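Local coordinates for protein leucyl-tRNA synthetase subunit alpha (Aquifex aeolicus, PDB 3O0A) that probably clears wrongly charged tRNA by hydrolysis, as the CP1 editing domain of the enzyme that joins leucine to its tRNA, at residues A59-L64 and R96-E101; V87-K92 and D103-F108; N118-P123 and P159-V164; D187-L192 and R199-W204. All coordinates share one frame; numbering follows the deposited sequence.

Contact 1: residues A59-L64 and R96-E101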
loop_
_atom_site.group_PDB
_atom_site.type_symbol
_atom_site.label_atom_id
_atom_site.label_comp_id
_atom_site.label_asym_id
_atom_site.label_seq_id
_atom_site.Cartn_x
_atom_site.Cartn_y
_atom_site.Cartn_z
ATOM N N ALA A 59 -8.431 1.175 3.384
ATOM C CA ALA A 59 -9.603 1.938 3.825
ATOM C C ALA A 59 -9.986 1.530 5.268
ATOM O O ALA A 59 -9.787 0.384 5.678
ATOM C CB ALA A 59 -10.752 1.709 2.893
ATOM N N PRO A 60 -10.547 2.470 6.049
ATOM C CA PRO A 60 -10.895 2.185 7.451
ATOM C C PRO A 60 -11.812 0.976 7.611
ATOM O O PRO A 60 -11.704 0.255 8.619
ATOM C CB PRO A 60 -11.627 3.451 7.912
ATOM C CG PRO A 60 -11.264 4.508 6.923
ATOM C CD PRO A 60 -10.887 3.847 5.646
ATOM N N GLU A 61 -12.703 0.751 6.642
ATOM C CA GLU A 61 -13.652 -0.361 6.726
ATOM C C GLU A 61 -13.101 -1.671 6.168
ATOM O O GLU A 61 -13.810 -2.682 6.152
ATOM C CB GLU A 61 -14.969 -0.042 6.009
ATOM C CG GLU A 61 -15.532 1.317 6.335
ATOM C CD GLU A 61 -15.047 2.406 5.377
ATOM O OE1 GLU A 61 -13.979 2.259 4.744
ATOM O OE2 GLU A 61 -15.758 3.417 5.249
ATOM N N HIS A 62 -11.864 -1.649 5.678
ATOM C CA HIS A 62 -11.250 -2.862 5.119
ATOM C C HIS A 62 -11.213 -3.956 6.190
ATOM O O HIS A 62 -10.771 -3.698 7.311
ATOM C CB HIS A 62 -9.835 -2.570 4.598
ATOM C CG HIS A 62 -9.302 -3.625 3.672
ATOM N ND1 HIS A 62 -8.975 -4.893 4.105
ATOM C CD2 HIS A 62 -9.044 -3.604 2.340
ATOM C CE1 HIS A 62 -8.545 -5.610 3.082
ATOM N NE2 HIS A 62 -8.573 -4.853 1.998
ATOM N N PRO A 63 -11.707 -5.165 5.859
ATOM C CA PRO A 63 -11.726 -6.283 6.809
ATOM C C PRO A 63 -10.362 -6.609 7.436
ATOM O O PRO A 63 -10.304 -7.167 8.537
ATOM C CB PRO A 63 -12.197 -7.463 5.951
ATOM C CG PRO A 63 -12.997 -6.848 4.861
ATOM C CD PRO A 63 -12.319 -5.531 4.564
ATOM N N LEU A 64 -9.271 -6.286 6.751
ATOM C CA LEU A 64 -7.940 -6.613 7.287
ATOM C C LEU A 64 -7.444 -5.620 8.342
ATOM O O LEU A 64 -6.450 -5.856 9.024
ATOM C CB LEU A 64 -6.900 -6.764 6.171
ATOM C CG LEU A 64 -6.921 -8.055 5.349
ATOM C CD1 LEU A 64 -5.820 -7.976 4.290
ATOM C CD2 LEU A 64 -6.724 -9.290 6.237
ATOM N N ARG A 96 -17.385 13.417 1.527
ATOM C CA ARG A 96 -16.848 14.780 1.444
ATOM C C ARG A 96 -15.891 15.028 2.611
ATOM O O ARG A 96 -14.768 15.484 2.399
ATOM C CB ARG A 96 -17.951 15.822 1.398
ATOM C CG ARG A 96 -17.422 17.249 1.269
ATOM C CD ARG A 96 -18.535 18.275 1.307
ATOM N NE ARG A 96 -19.172 18.311 2.616
ATOM C CZ ARG A 96 -20.443 18.642 2.811
ATOM N NH1 ARG A 96 -21.223 18.960 1.780
ATOM N NH2 ARG A 96 -20.935 18.649 4.035
ATOM N N GLU A 97 -16.330 14.678 3.818
ATOM C CA GLU A 97 -15.546 14.886 5.058
ATOM C C GLU A 97 -14.253 14.070 5.153
ATOM O O GLU A 97 -13.398 14.371 5.997
ATOM C CB GLU A 97 -16.409 14.601 6.289
ATOM C CG GLU A 97 -17.538 15.608 6.448
ATOM C CD GLU A 97 -18.641 15.167 7.400
ATOM O OE1 GLU A 97 -18.683 13.974 7.791
ATOM O OE2 GLU A 97 -19.479 16.026 7.738
ATOM N N ARG A 98 -14.138 13.012 4.350
ATOM C CA ARG A 98 -12.957 12.146 4.367
ATOM C C ARG A 98 -11.947 12.476 3.275
ATOM O O ARG A 98 -10.815 11.947 3.284
ATOM C CB ARG A 98 -13.376 10.674 4.248
ATOM C CG ARG A 98 -13.990 10.139 5.541
ATOM C CD ARG A 98 -14.507 8.742 5.384
ATOM N NE ARG A 98 -13.499 7.914 4.715
ATOM C CZ ARG A 98 -13.561 6.596 4.588
ATOM N NH1 ARG A 98 -14.581 5.919 5.108
ATOM N NH2 ARG A 98 -12.595 5.960 3.923
ATOM N N THR A 99 -12.385 13.287 2.316
ATOM C CA THR A 99 -11.614 13.569 1.101
ATOM C C THR A 99 -11.401 15.067 0.866
ATOM O O THR A 99 -10.566 15.456 0.045
ATOM C CB THR A 99 -12.293 12.975 -0.148
ATOM O OG1 THR A 99 -13.592 13.551 -0.284
ATOM C CG2 THR A 99 -12.421 11.450 -0.041
ATOM N N MET A 100 -12.180 15.909 1.542
ATOM C CA MET A 100 -11.892 17.350 1.524
ATOM C C MET A 100 -10.688 17.570 2.420
ATOM O O MET A 100 -10.808 17.904 3.596
ATOM C CB MET A 100 -13.097 18.215 1.917
ATOM C CG MET A 100 -13.839 18.756 0.704
ATOM S SD MET A 100 -15.284 19.741 1.076
ATOM C CE MET A 100 -14.556 21.377 1.178
ATOM N N GLU A 101 -9.528 17.365 1.805
ATOM C CA GLU A 101 -8.248 17.134 2.469
ATOM C C GLU A 101 -7.524 18.424 2.860
ATOM O O GLU A 101 -6.788 18.997 2.057
ATOM C CB GLU A 101 -7.352 16.340 1.516
ATOM C CG GLU A 101 -7.545 16.745 0.050
ATOM C CD GLU A 101 -6.317 16.519 -0.800
ATOM O OE1 GLU A 101 -5.966 15.347 -1.035
ATOM O OE2 GLU A 101 -5.717 17.521 -1.249
HETATM O O HOH W 1 -14.388 3.849 2.674
#
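R98, on the short helix 95-99, reaches across to P60 and E61 in a type I beta turn (A59 to H62) that links strand 55-58 to helix 64-74 of the CP1 editing domain. R98 NH1 donates to E61 OE2 at 2.8 Å, forming a salt bridge bent to 143° at the hydrogen. OE2 lies near the guanidinium plane, whereas NH1 meets the carboxylate from above, so the two flat groups pair obliquely. The second carboxylate oxygen is joined through water 1, which donates to E61 OE1 at 2.6 Å and accepts weakly from R98 NH2 at 3.0 Å. P60 lays its ring over one guanidinium face, with CG 3.6 Å from R98 NH2. A bend late in the arginine chain (chi3 47°) turns the group into this position. Its rotation is further fixed by R98 NE, bonded to the backbone O of N128, while M90 of helix 80-91 packs against both P60 and R98. E61 probably offsets the charge of this buried arginine. Behind the contact, H62 N closes the turn on A59 O, and H62 ND1 accepts from L64 N at 3.0 Å, a capping bond ahead of helix 64-74 that lies in the imidazole plane and is almost straight (164°).

Contact 2: residues V87-K92 and D103-F108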
loop_
_atom_site.group_PDB
_atom_site.type_symbol
_atom_site.label_atom_id
_atom_site.label_comp_id
_atom_site.label_asym_id
_atom_site.label_seq_id
_atom_site.Cartn_x
_atom_site.Cartn_y
_atom_site.Cartn_z
ATOM N N VAL A 87 -11.116 3.935 13.235
ATOM C CA VAL A 87 -12.163 3.263 12.463
ATOM C C VAL A 87 -13.556 3.757 12.890
ATOM O O VAL A 87 -14.415 4.043 12.044
ATOM C CB VAL A 87 -12.024 1.730 12.618
ATOM C CG1 VAL A 87 -13.219 0.997 12.021
ATOM C CG2 VAL A 87 -10.709 1.267 11.987
ATOM N N GLU A 88 -13.749 3.891 14.204
ATOM C CA GLU A 88 -15.031 4.340 14.757
ATOM C C GLU A 88 -15.336 5.768 14.323
ATOM O O GLU A 88 -16.479 6.083 13.991
ATOM C CB GLU A 88 -15.053 4.199 16.283
ATOM C CG GLU A 88 -15.178 2.730 16.775
ATOM C CD GLU A 88 -16.421 2.012 16.227
ATOM O OE1 GLU A 88 -17.557 2.477 16.476
ATOM O OE2 GLU A 88 -16.259 0.978 15.549
ATOM N N LYS A 89 -14.317 6.626 14.333
ATOM C CA LYS A 89 -14.492 8.016 13.913
ATOM C C LYS A 89 -14.884 8.029 12.443
ATOM O O LYS A 89 -15.772 8.763 12.031
ATOM C CB LYS A 89 -13.203 8.807 14.093
ATOM C CG LYS A 89 -13.323 10.310 13.821
ATOM C CD LYS A 89 -11.965 10.982 13.980
ATOM C CE LYS A 89 -11.960 12.396 13.442
ATOM N NZ LYS A 89 -10.677 13.094 13.740
ATOM N N MET A 90 -14.220 7.192 11.662
ATOM C CA MET A 90 -14.472 7.168 10.207
ATOM C C MET A 90 -15.885 6.705 9.820
ATOM O O MET A 90 -16.448 7.218 8.840
ATOM C CB MET A 90 -13.380 6.361 9.504
ATOM C CG MET A 90 -12.015 7.021 9.550
ATOM S SD MET A 90 -11.928 8.617 8.712
ATOM C CE MET A 90 -11.644 9.774 10.046
ATOM N N LYS A 91 -16.470 5.774 10.580
ATOM C CA LYS A 91 -17.884 5.374 10.375
ATOM C C LYS A 91 -18.820 6.581 10.343
ATOM O O LYS A 91 -19.874 6.554 9.689
ATOM C CB LYS A 91 -18.379 4.423 11.474
ATOM C CG LYS A 91 -17.774 3.033 11.467
ATOM C CD LYS A 91 -18.436 2.149 12.538
ATOM C CE LYS A 91 -17.730 0.803 12.648
ATOM N NZ LYS A 91 -18.418 -0.111 13.604
ATOM N N LYS A 92 -18.436 7.646 11.043
ATOM C CA LYS A 92 -19.282 8.817 11.142
ATOM C C LYS A 92 -19.078 9.859 10.043
ATOM O O LYS A 92 -19.909 10.743 9.892
ATOM C CB LYS A 92 -19.114 9.459 12.513
ATOM C CG LYS A 92 -19.581 8.560 13.636
ATOM C CD LYS A 92 -19.670 9.303 14.929
ATOM C CE LYS A 92 -18.331 9.367 15.608
ATOM N NZ LYS A 92 -18.506 9.873 16.990
ATOM N N ASP A 103 -6.257 18.105 6.101
ATOM C CA ASP A 103 -5.522 17.388 7.146
ATOM C C ASP A 103 -5.876 15.911 7.103
ATOM O O ASP A 103 -6.484 15.390 8.033
ATOM C CB ASP A 103 -5.830 17.924 8.548
ATOM C CG ASP A 103 -4.708 18.768 9.111
ATOM O OD1 ASP A 103 -3.584 18.243 9.275
ATOM O OD2 ASP A 103 -4.958 19.953 9.401
ATOM N N LYS A 104 -5.523 15.252 6.009
ATOM C CA LYS A 104 -5.512 13.784 5.944
ATOM C C LYS A 104 -5.267 13.167 7.316
ATOM O O LYS A 104 -4.492 13.704 8.111
ATOM C CB LYS A 104 -4.415 13.336 4.997
ATOM C CG LYS A 104 -4.561 13.920 3.620
ATOM C CD LYS A 104 -3.554 13.349 2.676
ATOM C CE LYS A 104 -4.056 13.512 1.263
ATOM N NZ LYS A 104 -4.985 12.404 0.932
ATOM N N GLU A 105 -5.930 12.045 7.594
ATOM C CA GLU A 105 -5.796 11.379 8.885
ATOM C C GLU A 105 -5.595 9.890 8.669
ATOM O O GLU A 105 -6.278 9.282 7.847
ATOM C CB GLU A 105 -7.020 11.604 9.787
ATOM C CG GLU A 105 -6.770 11.140 11.245
ATOM C CD GLU A 105 -7.974 11.267 12.180
ATOM O OE1 GLU A 105 -8.970 11.933 11.814
ATOM O OE2 GLU A 105 -7.908 10.703 13.305
ATOM N N GLY A 106 -4.652 9.325 9.411
ATOM C CA GLY A 106 -4.440 7.885 9.386
ATOM C C GLY A 106 -3.765 7.339 10.627
ATOM O O GLY A 106 -3.385 8.080 11.540
ATOM N N VAL A 107 -3.601 6.024 10.644
ATOM C CA VAL A 107 -3.054 5.316 11.792
ATOM C C VAL A 107 -2.200 4.153 11.298
ATOM O O VAL A 107 -2.526 3.525 10.281
ATOM C CB VAL A 107 -4.164 4.793 12.744
ATOM C CG1 VAL A 107 -4.874 5.952 13.448
ATOM C CG2 VAL A 107 -5.168 3.887 12.019
ATOM N N PHE A 108 -1.099 3.896 11.992
ATOM C CA PHE A 108 -0.187 2.806 11.601
ATOM C C PHE A 108 -0.715 1.512 12.206
ATOM O O PHE A 108 -1.047 1.478 13.397
ATOM C CB PHE A 108 1.224 3.127 12.101
ATOM C CG PHE A 108 2.246 2.030 11.898
ATOM C CD1 PHE A 108 2.333 1.316 10.701
ATOM C CD2 PHE A 108 3.158 1.748 12.920
ATOM C CE1 PHE A 108 3.298 0.315 10.541
ATOM C CE2 PHE A 108 4.132 0.768 12.779
ATOM C CZ PHE A 108 4.212 0.042 11.579
#
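M90, near the end of helix 80-91, and E105, just ahead of strand 106-114, mark the nearest backbone approach, yet their CA atoms stay 9.7 Å apart, so side chains alone bridge the gap. K89 does most of the bridging. Its CG stands opposite the backbone N (chi1 -174°) and the chain runs on fully extended, carrying the ammonium to the glutamate. E105 is stretched out likewise (chi1 -169°), and the two long chains cross obliquely near their ends. K89 NZ donates to E105 OE1 at 2.8 Å, a salt bridge entering on the syn side, 21° out of the carboxylate plane. The pairing is lopsided, for K89 NZ remains 3.7 Å from E105 OE2. Here the helix packs beside an outermost strand of the mixed four-stranded sheet of the editing domain. The start of that strand is held by N128, whose OD1 accepts from E105 N, and by the hydroxyl of Y156, bonded to G106 N. M90 adds a van der Waals touch: bent twice along its chain, it sets its methyl CE 3.9 Å from E105 OE1, the same oxygen that K89 grips. F86, one helical turn before M90, packs on E105 and V107. On the helix itself, K91 NZ forms a second salt bridge, to E88 OE2 at 3.1 Å on the syn side.

Contact 3: residues N118-P123 and P159-V164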
loop_
_atom_site.group_PDB
_atom_site.type_symbol
_atom_site.label_atom_id
_atom_site.label_comp_id
_atom_site.label_asym_id
_atom_site.label_seq_id
_atom_site.Cartn_x
_atom_site.Cartn_y
_atom_site.Cartn_z
ATOM N N ASN A 118 10.265 -5.780 -5.266
ATOM C CA ASN A 118 11.638 -5.560 -4.807
ATOM C C ASN A 118 11.977 -6.171 -3.441
ATOM O O ASN A 118 13.125 -6.073 -2.990
ATOM C CB ASN A 118 11.969 -4.060 -4.824
ATOM C CG ASN A 118 11.043 -3.250 -3.935
ATOM O OD1 ASN A 118 10.400 -3.795 -3.037
ATOM N ND2 ASN A 118 10.972 -1.942 -4.179
ATOM N N GLY A 119 10.986 -6.773 -2.786
ATOM C CA GLY A 119 11.176 -7.426 -1.491
ATOM C C GLY A 119 11.331 -6.497 -0.292
ATOM O O GLY A 119 11.605 -6.954 0.825
ATOM N N GLU A 120 11.154 -5.199 -0.513
ATOM C CA GLU A 120 11.244 -4.215 0.565
ATOM C C GLU A 120 10.037 -4.336 1.471
ATOM O O GLU A 120 8.941 -4.654 1.011
ATOM C CB GLU A 120 11.359 -2.798 0.015
ATOM C CG GLU A 120 12.688 -2.556 -0.674
ATOM C CD GLU A 120 12.810 -1.195 -1.317
ATOM O OE1 GLU A 120 11.878 -0.364 -1.217
ATOM O OE2 GLU A 120 13.874 -0.964 -1.930
ATOM N N LYS A 121 10.271 -4.134 2.765
ATOM C CA LYS A 121 9.199 -4.147 3.755
ATOM C C LYS A 121 8.731 -2.722 4.041
ATOM O O LYS A 121 9.525 -1.847 4.428
ATOM C CB LYS A 121 9.667 -4.870 5.018
ATOM C CG LYS A 121 9.904 -6.357 4.776
ATOM C CD LYS A 121 10.534 -7.031 5.976
ATOM C CE LYS A 121 11.035 -8.437 5.621
ATOM N NZ LYS A 121 9.900 -9.312 5.256
ATOM N N ILE A 122 7.445 -2.485 3.810
ATOM C CA ILE A 122 6.873 -1.143 3.868
ATOM C C ILE A 122 5.672 -1.121 4.831
ATOM O O ILE A 122 4.909 -2.084 4.875
ATOM C CB ILE A 122 6.512 -0.599 2.449
ATOM C CG1 ILE A 122 5.507 -1.501 1.730
ATOM C CG2 ILE A 122 7.783 -0.432 1.584
ATOM C CD1 ILE A 122 4.972 -0.885 0.436
ATOM N N PRO A 123 5.525 -0.040 5.629
ATOM C CA PRO A 123 4.505 -0.027 6.682
ATOM C C PRO A 123 3.071 0.030 6.158
ATOM O O PRO A 123 2.797 0.684 5.145
ATOM C CB PRO A 123 4.843 1.239 7.479
ATOM C CG PRO A 123 5.502 2.129 6.486
ATOM C CD PRO A 123 6.295 1.220 5.603
ATOM N N PRO A 159 8.632 7.858 3.774
ATOM C CA PRO A 159 9.626 7.975 2.711
ATOM C C PRO A 159 9.058 8.296 1.332
ATOM O O PRO A 159 7.972 7.833 0.968
ATOM C CB PRO A 159 10.285 6.593 2.697
ATOM C CG PRO A 159 10.053 6.053 4.044
ATOM C CD PRO A 159 8.690 6.526 4.400
ATOM N N ILE A 160 9.811 9.095 0.583
ATOM C CA ILE A 160 9.486 9.406 -0.796
ATOM C C ILE A 160 10.556 8.727 -1.648
ATOM O O ILE A 160 11.752 8.908 -1.412
ATOM C CB ILE A 160 9.440 10.935 -1.053
ATOM C CG1 ILE A 160 8.565 11.631 -0.003
ATOM C CG2 ILE A 160 8.930 11.227 -2.468
ATOM C CD1 ILE A 160 8.784 13.152 0.104
ATOM N N LYS A 161 10.121 7.922 -2.617
ATOM C CA LYS A 161 11.044 7.184 -3.480
ATOM C C LYS A 161 10.693 7.410 -4.951
ATOM O O LYS A 161 9.617 7.026 -5.405
ATOM C CB LYS A 161 11.000 5.690 -3.140
ATOM C CG LYS A 161 11.929 4.795 -3.957
ATOM C CD LYS A 161 11.757 3.364 -3.468
ATOM C CE LYS A 161 12.688 2.396 -4.150
ATOM N NZ LYS A 161 12.368 1.014 -3.677
ATOM N N VAL A 162 11.602 8.040 -5.685
ATOM C CA VAL A 162 11.372 8.318 -7.104
ATOM C C VAL A 162 11.606 7.071 -7.954
ATOM O O VAL A 162 12.655 6.434 -7.842
ATOM C CB VAL A 162 12.256 9.482 -7.616
ATOM C CG1 VAL A 162 11.954 9.772 -9.086
ATOM C CG2 VAL A 162 12.028 10.731 -6.767
ATOM N N VAL A 163 10.621 6.727 -8.786
ATOM C CA VAL A 163 10.754 5.607 -9.732
ATOM C C VAL A 163 10.426 5.951 -11.188
ATOM O O VAL A 163 10.748 5.185 -12.081
ATOM C CB VAL A 163 9.949 4.349 -9.299
ATOM C CG1 VAL A 163 10.586 3.708 -8.084
ATOM C CG2 VAL A 163 8.476 4.687 -9.057
ATOM N N VAL A 164 9.776 7.089 -11.411
ATOM C CA VAL A 164 9.488 7.577 -12.757
ATOM C C VAL A 164 10.155 8.937 -12.893
ATOM O O VAL A 164 9.722 9.919 -12.291
ATOM C CB VAL A 164 7.964 7.685 -13.042
ATOM C CG1 VAL A 164 7.715 8.275 -14.431
ATOM C CG2 VAL A 164 7.286 6.312 -12.920
HETATM O O HOH W 2 13.249 -0.717 -5.709
#
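An Asx turn at N118, leading into strand 121-127 of the mixed sheet, sets N118 and E120 before the ammonium of K161. N118 OD1 accepts from E120 N at 3.0 Å, a nearly straight bond (164°) whose donor stands above the carbonyl plane. For this the amide takes the crowded position between the backbone N and the carbonyl carbon (chi1 59°). G119, at positive phi, forms the middle of the turn. Across the contact, K161 is extended through all four torsions and meets E120 from the opposite direction. K161 NZ donates to E120 OE1 at 2.9 Å, on the syn side and 29° out of the carboxylate plane, and more weakly to OE2 at 3.0 Å. The lysine nitrogen thus sits before the fork of the carboxylate and engages both oxygens. N118 ND2 is also close to K161 NZ, at 3.3 Å, but both are donors and do not bond. Water 2 reconciles them, accepting from N118 ND2 at 3.0 Å and from K161 NZ at 2.8 Å. The backbone O of F51 is a further acceptor for K161 NZ, so the charge is gripped from several quarters at the domain surface. The lysine comes from the connection between helix 147-156 and strand 164-165, where P159 O takes a bond from T54 OG1 and V163 pairs with V184. On the other side, strand 121-127 runs between strands 106-114 and 55-58, I122 pairing with A113 and P123 with V56.

Contact 4: residues D187-L192 and R199-W204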
loop_
_atom_site.group_PDB
_atom_site.type_symbol
_atom_site.label_atom_id
_atom_site.label_comp_id
_atom_site.label_asym_id
_atom_site.label_seq_id
_atom_site.Cartn_x
_atom_site.Cartn_y
_atom_site.Cartn_z
ATOM N N ASP A 187 15.090 -1.775 -10.429
ATOM C CA ASP A 187 15.868 -2.975 -10.731
ATOM C C ASP A 187 15.922 -3.267 -12.242
ATOM O O ASP A 187 16.364 -2.418 -13.023
ATOM C CB ASP A 187 15.305 -4.178 -9.944
ATOM C CG ASP A 187 15.399 -3.992 -8.434
ATOM O OD1 ASP A 187 16.211 -3.162 -7.967
ATOM O OD2 ASP A 187 14.653 -4.685 -7.706
ATOM N N GLY A 188 15.446 -4.448 -12.649
ATOM C CA GLY A 188 15.519 -4.890 -14.049
ATOM C C GLY A 188 14.712 -4.094 -15.068
ATOM O O GLY A 188 14.878 -4.273 -16.283
ATOM N N PHE A 189 13.838 -3.218 -14.578
ATOM C CA PHE A 189 12.997 -2.386 -15.438
ATOM C C PHE A 189 13.530 -0.964 -15.605
ATOM O O PHE A 189 12.905 -0.153 -16.282
ATOM C CB PHE A 189 11.562 -2.352 -14.901
ATOM C CG PHE A 189 10.948 -3.718 -14.749
ATOM C CD1 PHE A 189 10.324 -4.336 -15.827
ATOM C CD2 PHE A 189 11.015 -4.390 -13.532
ATOM C CE1 PHE A 189 9.754 -5.609 -15.684
ATOM C CE2 PHE A 189 10.466 -5.663 -13.385
ATOM C CZ PHE A 189 9.829 -6.263 -14.465
ATOM N N ASP A 190 14.673 -0.675 -14.986
ATOM C CA ASP A 190 15.341 0.628 -15.122
ATOM C C ASP A 190 15.551 1.019 -16.585
ATOM O O ASP A 190 16.033 0.214 -17.397
ATOM C CB ASP A 190 16.698 0.611 -14.415
ATOM C CG ASP A 190 16.592 0.855 -12.931
ATOM O OD1 ASP A 190 15.480 1.158 -12.450
ATOM O OD2 ASP A 190 17.631 0.744 -12.237
ATOM N N GLY A 191 15.194 2.261 -16.907
ATOM C CA GLY A 191 15.356 2.791 -18.253
ATOM C C GLY A 191 14.155 2.661 -19.173
ATOM O O GLY A 191 14.099 3.325 -20.215
ATOM N N LEU A 192 13.195 1.813 -18.803
ATOM C CA LEU A 192 11.971 1.657 -19.596
ATOM C C LEU A 192 11.111 2.907 -19.509
ATOM O O LEU A 192 11.025 3.536 -18.446
ATOM C CB LEU A 192 11.134 0.470 -19.103
ATOM C CG LEU A 192 11.652 -0.967 -19.198
ATOM C CD1 LEU A 192 10.535 -1.912 -18.766
ATOM C CD2 LEU A 192 12.150 -1.288 -20.615
ATOM N N ARG A 199 2.930 -2.554 -18.679
ATOM C CA ARG A 199 2.730 -3.895 -19.216
ATOM C C ARG A 199 3.787 -4.891 -18.745
ATOM O O ARG A 199 3.458 -6.006 -18.333
ATOM C CB ARG A 199 2.720 -3.837 -20.744
ATOM C CG ARG A 199 2.565 -5.171 -21.438
ATOM C CD ARG A 199 2.092 -4.979 -22.882
ATOM N NE ARG A 199 3.146 -4.547 -23.800
ATOM C CZ ARG A 199 3.420 -3.286 -24.134
ATOM N NH1 ARG A 199 2.746 -2.266 -23.609
ATOM N NH2 ARG A 199 4.394 -3.042 -24.999
ATOM N N LYS A 200 5.051 -4.496 -18.850
ATOM C CA LYS A 200 6.158 -5.417 -18.564
ATOM C C LYS A 200 6.142 -5.821 -17.094
ATOM O O LYS A 200 6.312 -7.003 -16.772
ATOM C CB LYS A 200 7.517 -4.809 -18.949
ATOM C CG LYS A 200 7.708 -4.508 -20.441
ATOM C CD LYS A 200 7.614 -5.755 -21.289
ATOM C CE LYS A 200 7.832 -5.402 -22.760
ATOM N NZ LYS A 200 7.894 -6.626 -23.559
ATOM N N ILE A 201 5.924 -4.855 -16.204
ATOM C CA ILE A 201 5.850 -5.142 -14.764
ATOM C C ILE A 201 4.631 -6.005 -14.424
ATOM O O ILE A 201 4.732 -6.975 -13.657
ATOM C CB ILE A 201 5.900 -3.850 -13.902
ATOM C CG1 ILE A 201 7.316 -3.258 -13.984
ATOM C CG2 ILE A 201 5.456 -4.145 -12.443
ATOM C CD1 ILE A 201 7.468 -1.843 -13.456
ATOM N N THR A 202 3.494 -5.672 -15.020
ATOM C CA THR A 202 2.274 -6.422 -14.759
ATOM C C THR A 202 2.433 -7.878 -15.219
ATOM O O THR A 202 2.058 -8.796 -14.487
ATOM C CB THR A 202 1.017 -5.778 -15.396
ATOM O OG1 THR A 202 0.864 -4.432 -14.930
ATOM C CG2 THR A 202 -0.221 -6.538 -14.970
ATOM N N GLU A 203 2.996 -8.093 -16.406
ATOM C CA GLU A 203 3.200 -9.473 -16.889
ATOM C C GLU A 203 4.152 -10.270 -16.002
ATOM O O GLU A 203 3.933 -11.461 -15.767
ATOM C CB GLU A 203 3.692 -9.528 -18.340
ATOM C CG GLU A 203 4.233 -10.923 -18.759
ATOM C CD GLU A 203 3.164 -12.019 -18.922
ATOM O OE1 GLU A 203 2.380 -12.287 -17.969
ATOM O OE2 GLU A 203 3.131 -12.637 -20.013
ATOM N N TRP A 204 5.211 -9.615 -15.533
ATOM C CA TRP A 204 6.196 -10.248 -14.651
ATOM C C TRP A 204 5.549 -10.686 -13.339
ATOM O O TRP A 204 5.721 -11.817 -12.890
ATOM C CB TRP A 204 7.334 -9.265 -14.388
ATOM C CG TRP A 204 8.428 -9.715 -13.458
ATOM C CD1 TRP A 204 9.265 -10.797 -13.598
ATOM C CD2 TRP A 204 8.847 -9.032 -12.282
ATOM N NE1 TRP A 204 10.163 -10.838 -12.548
ATOM C CE2 TRP A 204 9.928 -9.760 -11.731
ATOM C CE3 TRP A 204 8.403 -7.876 -11.626
ATOM C CZ2 TRP A 204 10.572 -9.362 -10.564
ATOM C CZ3 TRP A 204 9.047 -7.486 -10.455
ATOM C CH2 TRP A 204 10.125 -8.225 -9.948
#
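F189 presents its ring edge to W204 and one of its faces to I201. The aromatic pair is an offset edge-to-face contact: F189 CE2 lies 3.5 Å from W204 CE3, the ring of F189 and the six-membered ring of W204 have centroids 5.1 Å apart, and their planes meet at 62°. With CG opposite the backbone N (chi1 178°) the indole of W204 swings out toward the loop, and its second torsion turns a face to the phenylalanine. A CH-pi contact occupies a face of F189, where I201 CG1 stands 3.6 Å from the ring centroid, only 7° from the normal. These contacts fold the loop after strand 182-183 back onto helix 194-207, which follows it in the chain. The loop is shaped by a type II beta turn from F189 to L192, with G191 at positive phi and L192 N bonded to F189 O at 3.2 Å. Looser apolar packing lies along the turn, L192 CD1 resting 4.2 Å from K200 CG with the two side chains crossing at about a right angle. F189 CE1 also comes to 4.0 Å from K200 CB, near the root of a lysine whose end leads away. Beyond the pair, W204 makes a cation-pi contact with R208 and touches F51, while L183 packs on both F189 and I201.

Along the chain, contact 1 opens in the loop after strand 55-58 and closes at helix 95-99, around a span that holds helices 64-74 and 80-91. Contact 2 crosses it: its first segment lies inside that span, its second beyond. The two touch, P60 CG lying 3.7 Å from M90 CG. Contact 3 opens only after contact 2 has closed and joins strand 121-127 to the connection before strand 164-165, round strand 138-141 and helix 147-156. F108 and P123, on neighbouring strands, link contacts 2 and 3. Contact 4, last in series, closes a short loop onto helix 194-207. Its centre is about 15 Å from that of contact 3.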